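Local coordinates for protein flap endonuclease 1 (Desulfurococcus amylolyticus, PDB 3ORY) that probably cleaves the single-stranded 5' flaps of branched DNA intermediates, as flap endonucleases of the XPG family do in replication and repair, at residues Arg78-Val90 against Ala336-Ile348. Sequence-based numbering, arbitrary orientation.
Sequences RTINIVEAGIKPV and ALERYVKAFKENI
Ile80, Val83 and Glu84 pack against Ala336, Tyr340 and Ala343 where the C-terminal helix 330-347 packs on helix 70-84 of the PIN-like nuclease fold; the local axes run 9.2 Å apart at 37°. Among the apolar contacts, Ile80 meets Ala336 through CD1, and Ile80 CG1 lies obliquely to the ring of Tyr340, 3.8 Å from Tyr340 CD1. Val83 CG2 lies at the edge of that ring, while Val83 CG1, placed anti to the backbone N (chi1 169°), reaches Ile348 CD1 at 3.8 Å. The Tyr340 hydroxyl is hydrogen-bonded to Met156 O, tying the C-terminal helix to helix 143-156 as well. Glu84 rests its CG on Ala343 CB at 3.7 Å; Glu84 OE2 comes up to Arg339 CB, but the carboxylate and guanidinium do not touch. The polar contacts gather at the Schellman turn ending helix 70-84, where Gly86 has positive phi. Asn347 ND2 donates to Val83 O (2.8 Å, 168° at the hydrogen), in both amide and carbonyl planes, beside the capping bond from Gly86 N. An alanine at Asn347 is likely to leave Val83 O with the Gly86 bond but no link to the C-terminal helix. Next to this turn, one water donates to both Gly86 O and Asn347 O, and Lys88 CE passes 3.6 Å from Asn347 O.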
loop_
_atom_site.group_PDB
_atom_site.type_symbol
_atom_site.label_atom_id
_atom_site.label_comp_id
_atom_site.label_asym_id
_atom_site.label_seq_id
_atom_site.Cartn_x
_atom_site.Cartn_y
_atom_site.Cartn_z
ATOM N N ARG A 78 7.303 -10.360 5.934
ATOM C CA ARG A 78 7.318 -9.949 4.532
ATOM C C ARG A 78 8.635 -9.278 4.158
ATOM O O ARG A 78 9.166 -9.522 3.072
ATOM C CB ARG A 78 6.137 -9.028 4.212
ATOM C CG ARG A 78 6.130 -8.446 2.794
ATOM C CD ARG A 78 6.025 -9.541 1.725
ATOM N NE ARG A 78 4.879 -10.427 1.943
ATOM C CZ ARG A 78 4.320 -11.174 0.992
ATOM N NH1 ARG A 78 4.786 -11.132 -0.248
ATOM N NH2 ARG A 78 3.285 -11.949 1.277
ATOM N N THR A 79 9.168 -8.446 5.056
ATOM C CA THR A 79 10.446 -7.776 4.791
ATOM C C THR A 79 11.579 -8.795 4.673
ATOM O O THR A 79 12.445 -8.658 3.808
ATOM C CB THR A 79 10.788 -6.703 5.839
ATOM O OG1 THR A 79 9.739 -5.724 5.871
ATOM C CG2 THR A 79 12.105 -6.000 5.495
ATOM N N ILE A 80 11.560 -9.799 5.548
ATOM C CA ILE A 80 12.506 -10.921 5.474
ATOM C C ILE A 80 12.435 -11.592 4.106
ATOM O O ILE A 80 13.464 -11.794 3.465
ATOM C CB ILE A 80 12.279 -11.960 6.598
ATOM C CG1 ILE A 80 12.665 -11.355 7.945
ATOM C CG2 ILE A 80 13.124 -13.240 6.358
ATOM C CD1 ILE A 80 12.404 -12.275 9.122
ATOM N N ASN A 81 11.218 -11.908 3.655
ATOM C CA ASN A 81 11.013 -12.554 2.344
ATOM C C ASN A 81 11.548 -11.730 1.192
ATOM O O ASN A 81 12.141 -12.267 0.256
ATOM C CB ASN A 81 9.538 -12.802 2.083
ATOM C CG ASN A 81 8.981 -13.928 2.900
ATOM O OD1 ASN A 81 9.615 -14.992 3.075
ATOM N ND2 ASN A 81 7.763 -13.722 3.397
ATOM N N ILE A 82 11.318 -10.423 1.274
ATOM C CA ILE A 82 11.748 -9.476 0.250
ATOM C C ILE A 82 13.277 -9.467 0.164
ATOM O O ILE A 82 13.846 -9.584 -0.918
ATOM C CB ILE A 82 11.154 -8.071 0.545
ATOM C CG1 ILE A 82 9.662 -8.064 0.210
ATOM C CG2 ILE A 82 11.860 -6.988 -0.230
ATOM C CD1 ILE A 82 8.944 -6.787 0.645
ATOM N N VAL A 83 13.926 -9.368 1.317
ATOM C CA VAL A 83 15.388 -9.469 1.411
ATOM C C VAL A 83 15.923 -10.826 0.912
ATOM O O VAL A 83 16.924 -10.862 0.190
ATOM C CB VAL A 83 15.881 -9.163 2.848
ATOM C CG1 VAL A 83 17.353 -9.516 3.014
ATOM C CG2 VAL A 83 15.644 -7.675 3.190
ATOM N N GLU A 84 15.248 -11.920 1.276
ATOM C CA GLU A 84 15.630 -13.280 0.821
ATOM C C GLU A 84 15.535 -13.439 -0.694
ATOM O O GLU A 84 16.238 -14.262 -1.293
ATOM C CB GLU A 84 14.791 -14.358 1.519
ATOM C CG GLU A 84 15.230 -14.637 2.959
ATOM C CD GLU A 84 14.245 -15.479 3.758
ATOM O OE1 GLU A 84 13.121 -15.728 3.275
ATOM O OE2 GLU A 84 14.597 -15.891 4.885
ATOM N N ALA A 85 14.657 -12.651 -1.309
ATOM C CA ALA A 85 14.548 -12.600 -2.758
ATOM C C ALA A 85 15.629 -11.732 -3.412
ATOM O O ALA A 85 15.714 -11.670 -4.640
ATOM C CB ALA A 85 13.168 -12.109 -3.151
ATOM N N GLY A 86 16.445 -11.058 -2.598
ATOM C CA GLY A 86 17.529 -10.212 -3.116
ATOM C C GLY A 86 17.143 -8.757 -3.347
ATOM O O GLY A 86 17.950 -7.960 -3.835
ATOM N N ILE A 87 15.908 -8.409 -2.994
ATOM C CA ILE A 87 15.431 -7.026 -3.102
ATOM C C ILE A 87 16.007 -6.190 -1.954
ATOM O O ILE A 87 16.124 -6.665 -0.827
ATOM C CB ILE A 87 13.880 -6.957 -3.139
ATOM C CG1 ILE A 87 13.344 -7.583 -4.435
ATOM C CG2 ILE A 87 13.390 -5.521 -3.022
ATOM C CD1 ILE A 87 11.896 -8.051 -4.342
ATOM N N LYS A 88 16.387 -4.955 -2.258
ATOM C CA LYS A 88 16.871 -4.029 -1.241
ATOM C C LYS A 88 15.744 -3.064 -0.876
ATOM O O LYS A 88 15.529 -2.068 -1.568
ATOM C CB LYS A 88 18.124 -3.296 -1.735
ATOM C CG LYS A 88 19.276 -4.253 -2.070
ATOM C CD LYS A 88 20.536 -3.513 -2.478
ATOM C CE LYS A 88 21.694 -4.493 -2.616
ATOM N NZ LYS A 88 22.821 -3.904 -3.379
ATOM N N PRO A 89 15.005 -3.368 0.208
ATOM C CA PRO A 89 13.845 -2.536 0.502
ATOM C C PRO A 89 14.167 -1.308 1.345
ATOM O O PRO A 89 15.061 -1.335 2.201
ATOM C CB PRO A 89 12.927 -3.492 1.273
ATOM C CG PRO A 89 13.877 -4.412 2.012
ATOM C CD PRO A 89 15.188 -4.430 1.220
ATOM N N VAL A 90 13.428 -0.234 1.086
ATOM C CA VAL A 90 13.441 0.951 1.924
ATOM C C VAL A 90 11.987 1.412 2.049
ATOM O O VAL A 90 11.250 1.450 1.059
ATOM C CB VAL A 90 14.367 2.077 1.356
ATOM C CG1 VAL A 90 14.089 2.352 -0.130
ATOM C CG2 VAL A 90 14.262 3.373 2.193
ATOM N N ALA A 336 13.394 -17.366 12.060
ATOM C CA ALA A 336 13.350 -16.362 10.995
ATOM C C ALA A 336 14.587 -15.457 11.016
ATOM O O ALA A 336 15.160 -15.162 9.965
ATOM C CB ALA A 336 12.069 -15.534 11.074
ATOM N N LEU A 337 14.994 -15.019 12.209
ATOM C CA LEU A 337 16.194 -14.188 12.348
ATOM C C LEU A 337 17.465 -14.898 11.849
ATOM O O LEU A 337 18.286 -14.292 11.154
ATOM C CB LEU A 337 16.374 -13.714 13.795
ATOM C CG LEU A 337 15.476 -12.555 14.248
ATOM C CD1 LEU A 337 15.555 -12.408 15.766
ATOM C CD2 LEU A 337 15.834 -11.240 13.523
ATOM N N GLU A 338 17.613 -16.176 12.198
ATOM C CA GLU A 338 18.717 -16.997 11.689
ATOM C C GLU A 338 18.805 -16.901 10.168
ATOM O O GLU A 338 19.868 -16.605 9.616
ATOM C CB GLU A 338 18.527 -18.463 12.073
ATOM C CG GLU A 338 18.628 -18.782 13.547
ATOM C CD GLU A 338 18.329 -20.250 13.825
ATOM O OE1 GLU A 338 18.305 -21.044 12.860
ATOM O OE2 GLU A 338 18.111 -20.606 15.000
ATOM N N ARG A 339 17.683 -17.146 9.497
ATOM C CA ARG A 339 17.627 -17.067 8.038
ATOM C C ARG A 339 17.833 -15.639 7.537
ATOM O O ARG A 339 18.551 -15.417 6.561
ATOM C CB ARG A 339 16.306 -17.640 7.518
ATOM C CG ARG A 339 16.289 -19.154 7.463
ATOM C CD ARG A 339 14.886 -19.703 7.633
ATOM N NE ARG A 339 14.919 -21.132 7.964
ATOM C CZ ARG A 339 13.863 -21.842 8.363
ATOM N NH1 ARG A 339 13.996 -23.131 8.642
ATOM N NH2 ARG A 339 12.671 -21.261 8.490
ATOM N N TYR A 340 17.223 -14.675 8.225
ATOM C CA TYR A 340 17.295 -13.284 7.802
ATOM C C TYR A 340 18.713 -12.727 7.834
ATOM O O TYR A 340 19.130 -12.071 6.879
ATOM C CB TYR A 340 16.347 -12.397 8.626
ATOM C CG TYR A 340 16.492 -10.911 8.363
ATOM C CD1 TYR A 340 16.250 -10.368 7.089
ATOM C CD2 TYR A 340 16.850 -10.038 9.392
ATOM C CE1 TYR A 340 16.371 -8.985 6.854
ATOM C CE2 TYR A 340 16.969 -8.657 9.170
ATOM C CZ TYR A 340 16.732 -8.144 7.896
ATOM O OH TYR A 340 16.866 -6.788 7.691
ATOM N N VAL A 341 19.453 -12.985 8.913
ATOM C CA VAL A 341 20.825 -12.465 9.011
ATOM C C VAL A 341 21.735 -13.030 7.911
ATOM O O VAL A 341 22.567 -12.309 7.353
ATOM C CB VAL A 341 21.460 -12.612 10.430
ATOM C CG1 VAL A 341 20.662 -11.802 11.465
ATOM C CG2 VAL A 341 21.594 -14.071 10.861
ATOM N N LYS A 342 21.553 -14.306 7.583
ATOM C CA LYS A 342 22.315 -14.928 6.499
ATOM C C LYS A 342 21.992 -14.284 5.155
ATOM O O LYS A 342 22.896 -13.882 4.420
ATOM C CB LYS A 342 22.089 -16.442 6.456
ATOM C CG LYS A 342 22.624 -17.210 7.683
ATOM C CD LYS A 342 24.168 -17.320 7.723
ATOM C CE LYS A 342 24.835 -16.145 8.471
ATOM N NZ LYS A 342 24.452 -16.059 9.914
ATOM N N ALA A 343 20.701 -14.152 4.859
ATOM C CA ALA A 343 20.268 -13.550 3.602
ATOM C C ALA A 343 20.686 -12.077 3.511
ATOM O O ALA A 343 21.036 -11.600 2.434
ATOM C CB ALA A 343 18.768 -13.716 3.416
ATOM N N PHE A 344 20.674 -11.372 4.646
ATOM C CA PHE A 344 21.104 -9.968 4.701
ATOM C C PHE A 344 22.573 -9.826 4.306
ATOM O O PHE A 344 22.928 -8.979 3.494
ATOM C CB PHE A 344 20.888 -9.387 6.107
ATOM C CG PHE A 344 21.057 -7.892 6.184
ATOM C CD1 PHE A 344 19.945 -7.055 6.179
ATOM C CD2 PHE A 344 22.325 -7.320 6.273
ATOM C CE1 PHE A 344 20.089 -5.665 6.253
ATOM C CE2 PHE A 344 22.477 -5.931 6.345
ATOM C CZ PHE A 344 21.359 -5.109 6.331
ATOM N N LYS A 345 23.412 -10.660 4.912
ATOM C CA LYS A 345 24.847 -10.696 4.646
ATOM C C LYS A 345 25.135 -10.995 3.164
ATOM O O LYS A 345 26.004 -10.369 2.564
ATOM C CB LYS A 345 25.496 -11.736 5.573
ATOM C CG LYS A 345 27.024 -11.840 5.553
ATOM C CD LYS A 345 27.483 -12.829 6.638
ATOM C CE LYS A 345 28.688 -13.668 6.209
ATOM N NZ LYS A 345 30.001 -13.022 6.517
ATOM N N GLU A 346 24.380 -11.928 2.583
ATOM C CA GLU A 346 24.579 -12.354 1.194
ATOM C C GLU A 346 24.022 -11.369 0.158
ATOM O O GLU A 346 24.684 -11.082 -0.844
ATOM C CB GLU A 346 23.979 -13.752 0.961
ATOM C CG GLU A 346 24.761 -14.900 1.621
ATOM C CD GLU A 346 23.921 -16.168 1.844
ATOM O OE1 GLU A 346 22.674 -16.105 1.730
ATOM O OE2 GLU A 346 24.514 -17.231 2.147
ATOM N N ASN A 347 22.814 -10.860 0.404
ATOM C CA ASN A 347 22.083 -10.063 -0.590
ATOM C C ASN A 347 22.259 -8.552 -0.480
ATOM O O ASN A 347 22.110 -7.833 -1.469
ATOM C CB ASN A 347 20.590 -10.413 -0.572
ATOM C CG ASN A 347 20.313 -11.837 -1.030
ATOM O OD1 ASN A 347 21.194 -12.524 -1.555
ATOM N ND2 ASN A 347 19.081 -12.288 -0.832
ATOM N N ILE A 348 22.565 -8.075 0.721
ATOM C CA ILE A 348 22.713 -6.639 0.960
ATOM C C ILE A 348 24.182 -6.259 1.171
ATOM O O ILE A 348 24.639 -5.243 0.643
ATOM C CB ILE A 348 21.763 -6.152 2.084
ATOM C CG1 ILE A 348 20.313 -6.225 1.582
ATOM C CG2 ILE A 348 22.113 -4.738 2.522
ATOM C CD1 ILE A 348 19.260 -6.213 2.658
HETATM O O HOH W 1 20.574 -7.853 -3.441
#